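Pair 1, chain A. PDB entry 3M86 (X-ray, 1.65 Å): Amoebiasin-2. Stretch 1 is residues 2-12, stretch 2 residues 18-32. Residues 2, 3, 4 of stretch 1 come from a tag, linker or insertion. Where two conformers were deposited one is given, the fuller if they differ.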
# COMPACT_ATOMS: atom_id res chain seq x y z
N PRO A 2 16.05 -3.47 -16.70
CA PRO A 2 16.52 -2.18 -16.19
C PRO A 2 17.40 -2.32 -14.96
O PRO A 2 17.56 -3.43 -14.41
CB PRO A 2 15.21 -1.47 -15.83
CG PRO A 2 14.32 -2.57 -15.39
CD PRO A 2 14.68 -3.78 -16.23
N HIS A 3 17.97 -1.21 -14.52
CA HIS A 3 18.71 -1.18 -13.27
C HIS A 3 17.80 -1.72 -12.17
O HIS A 3 18.17 -2.58 -11.37
CB HIS A 3 19.12 0.26 -12.95
CG HIS A 3 19.80 0.42 -11.63
ND1 HIS A 3 21.05 -0.09 -11.37
CD2 HIS A 3 19.41 1.06 -10.50
CE1 HIS A 3 21.40 0.21 -10.13
NE2 HIS A 3 20.42 0.91 -9.58
N MET A 4 16.58 -1.20 -12.18
CA MET A 4 15.55 -1.53 -11.21
C MET A 4 14.22 -0.97 -11.72
O MET A 4 14.20 -0.12 -12.61
CB MET A 4 15.89 -0.92 -9.85
CG MET A 4 15.79 0.59 -9.78
SD MET A 4 15.93 1.25 -8.10
CE MET A 4 14.29 0.95 -7.46
N ALA A 5 13.12 -1.48 -11.18
CA ALA A 5 11.80 -0.99 -11.54
C ALA A 5 11.02 -0.70 -10.28
O ALA A 5 11.22 -1.35 -9.25
CB ALA A 5 11.05 -2.01 -12.40
N ILE A 6 10.16 0.31 -10.36
CA ILE A 6 9.26 0.65 -9.27
C ILE A 6 7.87 0.27 -9.73
O ILE A 6 7.42 0.70 -10.79
CB ILE A 6 9.30 2.14 -8.97
CG1 ILE A 6 10.72 2.57 -8.59
CG2 ILE A 6 8.31 2.48 -7.86
CD1 ILE A 6 10.94 4.07 -8.69
N HIS A 7 7.19 -0.57 -8.95
CA HIS A 7 5.87 -1.05 -9.35
C HIS A 7 4.81 -0.40 -8.51
O HIS A 7 4.87 -0.47 -7.29
CB HIS A 7 5.79 -2.57 -9.19
CG HIS A 7 6.94 -3.28 -9.81
ND1 HIS A 7 6.87 -3.88 -11.05
CD2 HIS A 7 8.20 -3.50 -9.35
CE1 HIS A 7 8.04 -4.41 -11.34
NE2 HIS A 7 8.86 -4.21 -10.33
N ILE A 8 3.84 0.24 -9.17
CA ILE A 8 2.81 0.99 -8.46
C ILE A 8 1.56 0.14 -8.32
O ILE A 8 1.06 -0.42 -9.31
CB ILE A 8 2.49 2.31 -9.17
CG1 ILE A 8 3.73 3.21 -9.17
CG2 ILE A 8 1.34 3.03 -8.45
CD1 ILE A 8 3.57 4.50 -9.94
N LEU A 9 1.06 0.02 -7.09
CA LEU A 9 -0.16 -0.74 -6.85
C LEU A 9 -1.20 0.19 -6.26
O LEU A 9 -0.89 1.00 -5.39
CB LEU A 9 0.10 -1.88 -5.88
CG LEU A 9 1.03 -2.98 -6.40
CD1 LEU A 9 1.34 -3.97 -5.31
CD2 LEU A 9 0.38 -3.68 -7.60
N THR A 10 -2.43 0.09 -6.76
CA THR A 10 -3.54 0.89 -6.24
C THR A 10 -4.71 -0.01 -5.87
O THR A 10 -4.62 -1.23 -5.94
CB THR A 10 -4.03 1.92 -7.28
OG1 THR A 10 -4.79 1.25 -8.30
CG2 THR A 10 -2.85 2.66 -7.90
N GLU A 11 -5.82 0.60 -5.48
CA GLU A 11 -7.02 -0.16 -5.14
C GLU A 11 -7.43 -1.05 -6.30
O GLU A 11 -8.01 -2.12 -6.12
CB GLU A 11 -8.18 0.80 -4.82
CG GLU A 11 -8.01 1.62 -3.54
CD GLU A 11 -7.28 2.94 -3.73
OE1 GLU A 11 -7.46 3.84 -2.87
OE2 GLU A 11 -6.51 3.07 -4.71
N LYS A 12 -7.14 -0.59 -7.51
CA LYS A 12 -7.60 -1.29 -8.71
C LYS A 12 -6.88 -2.62 -8.95
O LYS A 12 -7.38 -3.46 -9.71
CB LYS A 12 -7.50 -0.37 -9.92
CG LYS A 12 -8.36 0.89 -9.76
CD LYS A 12 -8.59 1.60 -11.08
CE LYS A 12 -9.40 0.75 -12.03
NZ LYS A 12 -9.64 1.43 -13.32
N LEU A 18 2.22 -9.87 -8.64
CA LEU A 18 3.29 -9.08 -9.19
C LEU A 18 4.58 -9.88 -9.10
O LEU A 18 4.92 -10.39 -8.03
CB LEU A 18 3.44 -7.81 -8.34
CG LEU A 18 4.13 -6.57 -8.89
CD1 LEU A 18 3.46 -6.11 -10.17
CD2 LEU A 18 4.10 -5.49 -7.83
N HIS A 19 5.30 -9.98 -10.21
CA HIS A 19 6.63 -10.56 -10.19
C HIS A 19 7.64 -9.42 -10.30
O HIS A 19 7.63 -8.67 -11.27
CB HIS A 19 6.80 -11.58 -11.31
CG HIS A 19 6.01 -12.83 -11.11
ND1 HIS A 19 6.58 -14.03 -10.75
CD2 HIS A 19 4.67 -13.06 -11.20
CE1 HIS A 19 5.64 -14.95 -10.64
NE2 HIS A 19 4.47 -14.39 -10.91
N ILE A 20 8.48 -9.29 -9.28
CA ILE A 20 9.48 -8.23 -9.25
C ILE A 20 10.87 -8.79 -9.03
O ILE A 20 11.03 -9.95 -8.66
CB ILE A 20 9.17 -7.19 -8.15
CG1 ILE A 20 9.45 -7.75 -6.76
CG2 ILE A 20 7.72 -6.76 -8.24
CD1 ILE A 20 9.42 -6.69 -5.65
N SER A 21 11.89 -7.97 -9.29
CA SER A 21 13.27 -8.38 -9.07
C SER A 21 13.73 -7.93 -7.69
O SER A 21 13.13 -7.06 -7.06
CB SER A 21 14.18 -7.80 -10.16
OG SER A 21 13.77 -8.23 -11.45
N PHE A 22 14.81 -8.55 -7.21
CA PHE A 22 15.36 -8.30 -5.88
C PHE A 22 15.62 -6.82 -5.60
O PHE A 22 15.41 -6.35 -4.49
CB PHE A 22 16.68 -9.08 -5.76
CG PHE A 22 17.13 -9.37 -4.35
CD1 PHE A 22 16.45 -8.90 -3.23
CD2 PHE A 22 18.26 -10.14 -4.15
CE1 PHE A 22 16.90 -9.21 -1.95
CE2 PHE A 22 18.71 -10.44 -2.88
CZ PHE A 22 18.04 -9.98 -1.78
N ASN A 23 16.06 -6.08 -6.61
CA ASN A 23 16.40 -4.68 -6.38
C ASN A 23 15.29 -3.71 -6.78
O ASN A 23 15.52 -2.51 -6.89
CB ASN A 23 17.70 -4.30 -7.09
CG ASN A 23 17.67 -4.61 -8.56
OD1 ASN A 23 16.76 -5.27 -9.05
ND2 ASN A 23 18.68 -4.13 -9.29
N ASP A 24 14.09 -4.25 -6.97
CA ASP A 24 12.93 -3.42 -7.33
C ASP A 24 12.30 -2.77 -6.09
O ASP A 24 12.71 -3.05 -4.95
CB ASP A 24 11.88 -4.27 -8.04
CG ASP A 24 12.24 -4.55 -9.50
OD1 ASP A 24 11.47 -5.28 -10.15
OD2 ASP A 24 13.29 -4.06 -9.99
N LEU A 25 11.31 -1.91 -6.31
CA LEU A 25 10.54 -1.30 -5.23
C LEU A 25 9.06 -1.44 -5.52
O LEU A 25 8.65 -1.39 -6.67
CB LEU A 25 10.87 0.18 -5.09
CG LEU A 25 12.15 0.63 -4.41
CD1 LEU A 25 12.24 2.15 -4.46
CD2 LEU A 25 12.19 0.15 -2.97
N ILE A 26 8.26 -1.60 -4.46
CA ILE A 26 6.81 -1.56 -4.58
C ILE A 26 6.31 -0.27 -3.96
O ILE A 26 6.73 0.09 -2.86
CB ILE A 26 6.17 -2.74 -3.84
CG1 ILE A 26 6.54 -4.05 -4.53
CG2 ILE A 26 4.63 -2.59 -3.79
CD1 ILE A 26 6.25 -5.26 -3.70
N LYS A 27 5.45 0.44 -4.69
CA LYS A 27 4.82 1.65 -4.16
C LYS A 27 3.32 1.46 -4.20
O LYS A 27 2.72 1.44 -5.26
CB LYS A 27 5.21 2.90 -4.96
CG LYS A 27 6.63 3.43 -4.76
CD LYS A 27 6.77 4.85 -5.33
CE LYS A 27 8.20 5.35 -5.27
NZ LYS A 27 8.37 6.69 -5.91
N ILE A 28 2.72 1.32 -3.02
CA ILE A 28 1.28 1.18 -2.88
C ILE A 28 0.74 2.58 -2.67
O ILE A 28 1.11 3.26 -1.71
CB ILE A 28 0.95 0.29 -1.68
CG1 ILE A 28 1.55 -1.11 -1.91
CG2 ILE A 28 -0.57 0.22 -1.46
CD1 ILE A 28 1.62 -1.96 -0.66
N GLN A 29 -0.13 3.01 -3.58
CA GLN A 29 -0.65 4.37 -3.57
C GLN A 29 -2.17 4.30 -3.51
O GLN A 29 -2.81 3.83 -4.45
CB GLN A 29 -0.21 5.12 -4.83
CG GLN A 29 1.30 5.36 -4.85
CD GLN A 29 1.75 6.24 -6.02
OE1 GLN A 29 1.01 6.43 -6.98
NE2 GLN A 29 2.96 6.77 -5.92
N LEU A 30 -2.72 4.73 -2.37
CA LEU A 30 -4.14 4.55 -2.08
C LEU A 30 -4.74 5.88 -1.68
O LEU A 30 -4.06 6.73 -1.12
CB LEU A 30 -4.33 3.56 -0.93
CG LEU A 30 -3.63 2.21 -1.13
CD1 LEU A 30 -3.76 1.37 0.14
CD2 LEU A 30 -4.21 1.47 -2.33
N ARG A 31 -6.03 6.06 -1.93
CA ARG A 31 -6.70 7.25 -1.41
C ARG A 31 -7.21 6.98 -0.00
O ARG A 31 -7.56 5.85 0.36
CB ARG A 31 -7.84 7.73 -2.32
CG ARG A 31 -7.41 8.18 -3.73
CD ARG A 31 -6.11 8.99 -3.75
NE ARG A 31 -5.84 9.58 -5.06
CZ ARG A 31 -4.97 9.10 -5.96
NH1 ARG A 31 -4.26 8.00 -5.71
NH2 ARG A 31 -4.81 9.73 -7.11
N THR A 32 -7.28 8.03 0.79
CA THR A 32 -7.66 7.90 2.18
C THR A 32 -8.29 9.21 2.66
O THR A 32 -8.08 10.26 2.05
CB THR A 32 -6.43 7.50 3.05
OG1 THR A 32 -6.84 7.31 4.40
CG2 THR A 32 -5.35 8.57 2.99
O HOH W 1 -4.99 5.20 -5.51
O HOH W 2 -9.50 4.71 -1.22

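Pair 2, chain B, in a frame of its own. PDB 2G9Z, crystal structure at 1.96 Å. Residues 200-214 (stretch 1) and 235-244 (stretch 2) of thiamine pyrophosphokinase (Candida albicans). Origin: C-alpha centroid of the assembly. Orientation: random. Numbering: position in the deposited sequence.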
# COMPACT_ATOMS: atom_id res chain seq x y z
N VAL B 200 19.82 16.77 -20.34
CA VAL B 200 19.75 15.84 -21.46
C VAL B 200 18.42 15.10 -21.34
O VAL B 200 18.35 14.03 -20.75
CB VAL B 200 20.91 14.82 -21.42
CG1 VAL B 200 20.82 13.86 -22.60
CG2 VAL B 200 22.24 15.55 -21.42
N VAL B 201 17.38 15.69 -21.91
CA VAL B 201 16.03 15.14 -21.86
C VAL B 201 15.86 13.76 -22.51
O VAL B 201 14.85 13.09 -22.26
CB VAL B 201 15.02 16.12 -22.50
CG1 VAL B 201 15.34 16.31 -23.98
CG2 VAL B 201 13.60 15.61 -22.31
N ASP B 202 16.82 13.32 -23.30
CA ASP B 202 16.69 12.02 -23.96
C ASP B 202 17.62 10.91 -23.46
O ASP B 202 18.66 10.63 -24.07
CB ASP B 202 16.85 12.18 -25.48
CG ASP B 202 18.24 12.64 -25.87
OD1 ASP B 202 18.67 13.71 -25.39
OD2 ASP B 202 18.89 11.93 -26.67
N ILE B 203 17.24 10.28 -22.36
CA ILE B 203 18.02 9.18 -21.80
C ILE B 203 17.08 8.19 -21.11
O ILE B 203 16.35 8.54 -20.19
CB ILE B 203 19.08 9.69 -20.80
CG1 ILE B 203 19.88 8.50 -20.26
CG2 ILE B 203 18.42 10.47 -19.68
CD1 ILE B 203 21.03 8.88 -19.35
N ASP B 204 17.11 6.95 -21.58
CA ASP B 204 16.27 5.89 -21.04
C ASP B 204 16.87 5.30 -19.77
O ASP B 204 17.95 4.72 -19.79
CB ASP B 204 16.07 4.79 -22.08
CG ASP B 204 15.40 5.30 -23.33
OD1 ASP B 204 14.26 5.81 -23.24
OD2 ASP B 204 16.01 5.20 -24.42
N ILE B 205 16.13 5.43 -18.67
CA ILE B 205 16.58 4.92 -17.39
C ILE B 205 15.54 3.97 -16.80
O ILE B 205 14.34 4.22 -16.86
CB ILE B 205 16.79 6.08 -16.38
CG1 ILE B 205 17.72 7.14 -16.97
CG2 ILE B 205 17.35 5.54 -15.07
CD1 ILE B 205 19.10 6.64 -17.28
N THR B 206 16.03 2.87 -16.23
CA THR B 206 15.17 1.89 -15.58
C THR B 206 15.63 1.84 -14.13
O THR B 206 16.78 1.51 -13.85
CB THR B 206 15.31 0.49 -16.21
OG1 THR B 206 14.82 0.51 -17.56
CG2 THR B 206 14.52 -0.53 -15.41
N ILE B 207 14.74 2.20 -13.21
CA ILE B 207 15.07 2.20 -11.80
C ILE B 207 14.32 1.12 -11.03
O ILE B 207 13.09 1.14 -10.94
CB ILE B 207 14.72 3.55 -11.13
CG1 ILE B 207 15.37 4.70 -11.88
CG2 ILE B 207 15.20 3.53 -9.67
CD1 ILE B 207 14.97 6.07 -11.34
N TYR B 208 15.07 0.16 -10.50
CA TYR B 208 14.50 -0.92 -9.71
C TYR B 208 14.54 -0.42 -8.27
O TYR B 208 15.61 -0.08 -7.75
CB TYR B 208 15.35 -2.18 -9.87
CG TYR B 208 15.26 -2.77 -11.26
CD1 TYR B 208 14.12 -3.44 -11.68
CD2 TYR B 208 16.31 -2.62 -12.17
CE1 TYR B 208 14.01 -3.95 -12.97
CE2 TYR B 208 16.21 -3.13 -13.47
CZ TYR B 208 15.05 -3.79 -13.86
OH TYR B 208 14.95 -4.29 -15.14
N VAL B 209 13.38 -0.35 -7.63
CA VAL B 209 13.30 0.14 -6.26
C VAL B 209 12.94 -0.96 -5.26
O VAL B 209 11.91 -1.63 -5.42
CB VAL B 209 12.25 1.28 -6.13
CG1 VAL B 209 12.26 1.84 -4.72
CG2 VAL B 209 12.53 2.37 -7.16
N LEU B 210 13.77 -1.15 -4.24
CA LEU B 210 13.52 -2.14 -3.20
C LEU B 210 13.07 -1.49 -1.89
O LEU B 210 13.53 -0.39 -1.56
CB LEU B 210 14.78 -2.96 -2.90
CG LEU B 210 15.39 -3.81 -4.01
CD1 LEU B 210 16.66 -4.48 -3.49
CD2 LEU B 210 14.37 -4.85 -4.47
N ASN B 211 12.17 -2.15 -1.17
CA ASN B 211 11.69 -1.68 0.13
C ASN B 211 10.90 -0.38 0.19
O ASN B 211 10.80 0.24 1.26
CB ASN B 211 12.89 -1.58 1.09
CG ASN B 211 13.74 -2.84 1.11
OD1 ASN B 211 13.21 -3.96 1.11
ND2 ASN B 211 15.06 -2.67 1.11
N ALA B 212 10.31 0.04 -0.92
CA ALA B 212 9.53 1.27 -0.96
C ALA B 212 8.05 1.00 -0.73
O ALA B 212 7.26 1.92 -0.48
CB ALA B 212 9.72 1.97 -2.30
N ILE B 213 7.68 -0.27 -0.81
CA ILE B 213 6.30 -0.70 -0.63
C ILE B 213 6.23 -1.69 0.53
O ILE B 213 7.20 -2.39 0.81
CB ILE B 213 5.77 -1.41 -1.91
CG1 ILE B 213 5.95 -0.50 -3.13
CG2 ILE B 213 4.31 -1.81 -1.72
CD1 ILE B 213 5.14 0.79 -3.08
N GLY B 214 5.09 -1.73 1.21
CA GLY B 214 4.91 -2.68 2.29
C GLY B 214 5.28 -2.25 3.70
O GLY B 214 4.96 -2.95 4.66
N PRO B 235 8.88 10.70 -18.81
CA PRO B 235 8.40 9.47 -19.43
C PRO B 235 9.46 8.45 -19.83
O PRO B 235 9.15 7.27 -19.97
CB PRO B 235 7.59 9.98 -20.63
CG PRO B 235 8.21 11.31 -20.93
CD PRO B 235 8.42 11.88 -19.56
N LYS B 236 10.70 8.89 -20.00
CA LYS B 236 11.78 7.99 -20.39
C LYS B 236 12.33 7.19 -19.22
O LYS B 236 13.11 6.26 -19.41
CB LYS B 236 12.92 8.78 -21.06
CG LYS B 236 12.67 9.11 -22.52
CD LYS B 236 13.67 10.13 -23.03
CE LYS B 236 13.74 10.11 -24.55
NZ LYS B 236 12.39 10.15 -25.17
N VAL B 237 11.93 7.55 -18.00
CA VAL B 237 12.38 6.81 -16.83
C VAL B 237 11.32 5.76 -16.51
O VAL B 237 10.16 6.10 -16.29
CB VAL B 237 12.56 7.74 -15.61
CG1 VAL B 237 12.96 6.91 -14.39
CG2 VAL B 237 13.62 8.79 -15.90
N THR B 238 11.72 4.50 -16.50
CA THR B 238 10.81 3.41 -16.18
C THR B 238 11.11 2.96 -14.76
O THR B 238 12.25 2.60 -14.45
CB THR B 238 10.98 2.21 -17.13
OG1 THR B 238 10.76 2.63 -18.47
CG2 THR B 238 9.99 1.10 -16.78
N VAL B 239 10.11 3.01 -13.89
CA VAL B 239 10.30 2.61 -12.51
C VAL B 239 9.62 1.29 -12.18
O VAL B 239 8.46 1.06 -12.52
CB VAL B 239 9.76 3.69 -11.54
CG1 VAL B 239 9.89 3.21 -10.10
CG2 VAL B 239 10.52 4.98 -11.74
N PHE B 240 10.37 0.41 -11.54
CA PHE B 240 9.85 -0.89 -11.12
C PHE B 240 10.05 -1.03 -9.62
O PHE B 240 11.18 -0.97 -9.13
CB PHE B 240 10.59 -2.03 -11.80
CG PHE B 240 10.20 -2.24 -13.22
CD1 PHE B 240 8.91 -2.66 -13.55
CD2 PHE B 240 11.12 -2.06 -14.25
CE1 PHE B 240 8.55 -2.89 -14.87
CE2 PHE B 240 10.77 -2.29 -15.57
CZ PHE B 240 9.48 -2.70 -15.88
N PHE B 241 8.95 -1.22 -8.89
CA PHE B 241 9.05 -1.43 -7.46
C PHE B 241 9.06 -2.94 -7.30
O PHE B 241 8.12 -3.62 -7.73
CB PHE B 241 7.83 -0.87 -6.72
CG PHE B 241 7.80 0.62 -6.64
CD1 PHE B 241 8.68 1.31 -5.82
CD2 PHE B 241 6.87 1.34 -7.38
CE1 PHE B 241 8.64 2.70 -5.72
CE2 PHE B 241 6.81 2.74 -7.29
CZ PHE B 241 7.70 3.41 -6.47
N ILE B 242 10.13 -3.48 -6.73
CA ILE B 242 10.20 -4.91 -6.51
C ILE B 242 10.04 -5.12 -5.02
O ILE B 242 10.82 -4.60 -4.22
CB ILE B 242 11.55 -5.49 -6.97
CG1 ILE B 242 11.67 -5.39 -8.50
CG2 ILE B 242 11.67 -6.95 -6.53
CD1 ILE B 242 13.00 -5.87 -9.04
N THR B 243 9.00 -5.86 -4.64
CA THR B 243 8.74 -6.11 -3.23
C THR B 243 8.87 -7.58 -2.93
O THR B 243 9.26 -8.38 -3.78
CB THR B 243 7.31 -5.67 -2.83
OG1 THR B 243 6.37 -6.66 -3.27
CG2 THR B 243 6.97 -4.33 -3.47
N THR B 244 8.55 -7.94 -1.69
CA THR B 244 8.63 -9.33 -1.25
C THR B 244 7.55 -10.15 -1.94
O THR B 244 7.72 -11.35 -2.19
CB THR B 244 8.44 -9.42 0.27
OG1 THR B 244 9.49 -8.71 0.93
CG2 THR B 244 8.44 -10.87 0.72
O HOH W 3 11.51 -4.83 -1.58

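What backbone arrangement do the two pairs share? In each, two neighbouring strands run parallel, at 25° in pair 1 and 16° in pair 2, and 14 central residues superpose with an RMSD of 0.5 Å. The same ladder joins them: alternate residues of the first strand use both N and O toward the second. His A7 N donates to Leu A25 O and Lys A27 N to His A7 O, both at 2.8 Å; at the matching Ile B207, N donates to Thr B238 O at 2.8 Å and O accepts from Phe B240 N at 2.9 Å. Ile A6 and Ile A8, like Thr B206 and Tyr B208, lie between these rungs and instead bring CA close to a carbonyl: Ile A8 CA is 3.2 Å from Lys A27 O.

How is the face holding His A7 and Ile B207 filled? In pair 1 the answer is partly polar. His A7 NE2 donates to Asp A24 OD1 at 2.8 Å, while Ile A20 CG2 sits over one face of the imidazole, 3.6 Å from the ring centroid. Asp A24 also accepts from the start of the ladder, Ala A5 N to Asp A24 OD2 at 2.8 Å. In pair 2 the matching residues are Ile B207 and Val B237, and the contact is apolar, with Ile B207 CD1 3.7 Å from Val B237 CG1. Further along, Leu A9 CD1 packs 3.9 Å from Ile A26 CG2, much as Val B209 CG2 lies 4.0 Å from Val B239 CG1.

What replaces the aliphatic chains on the opposite face? Ile A8 and Lys A27 match Tyr B208 and Phe B240. In pair 1, Lys A27 lies extended, and its CG is 3.7 Å from Ile A6 CG2. In pair 2 the two rings are nearly parallel, at 15°, but slid apart with centroids 5.7 Å from each other, so they barely overlap; Tyr B208 CE1 still reaches within 3.7 Å of Phe B240 CD2.

How does each contact finish beyond the last shared rungs? Glu A11 turns its carboxylate to the second strand, where OE1 accepts from Arg A31 N at 2.8 Å, and water 1 bridges Glu A11 OE2 and Gln A29 O. At the matching Asn B211 the backbone serves instead: water 3 accepts from Asn B211 N and donates to Ile B242 O. Pair 2 then adds apolar cover, with Ile B213 CD1 over one face of the Phe B241 ring and Ala B212 CB 3.7 Å from Phe B241 CE1.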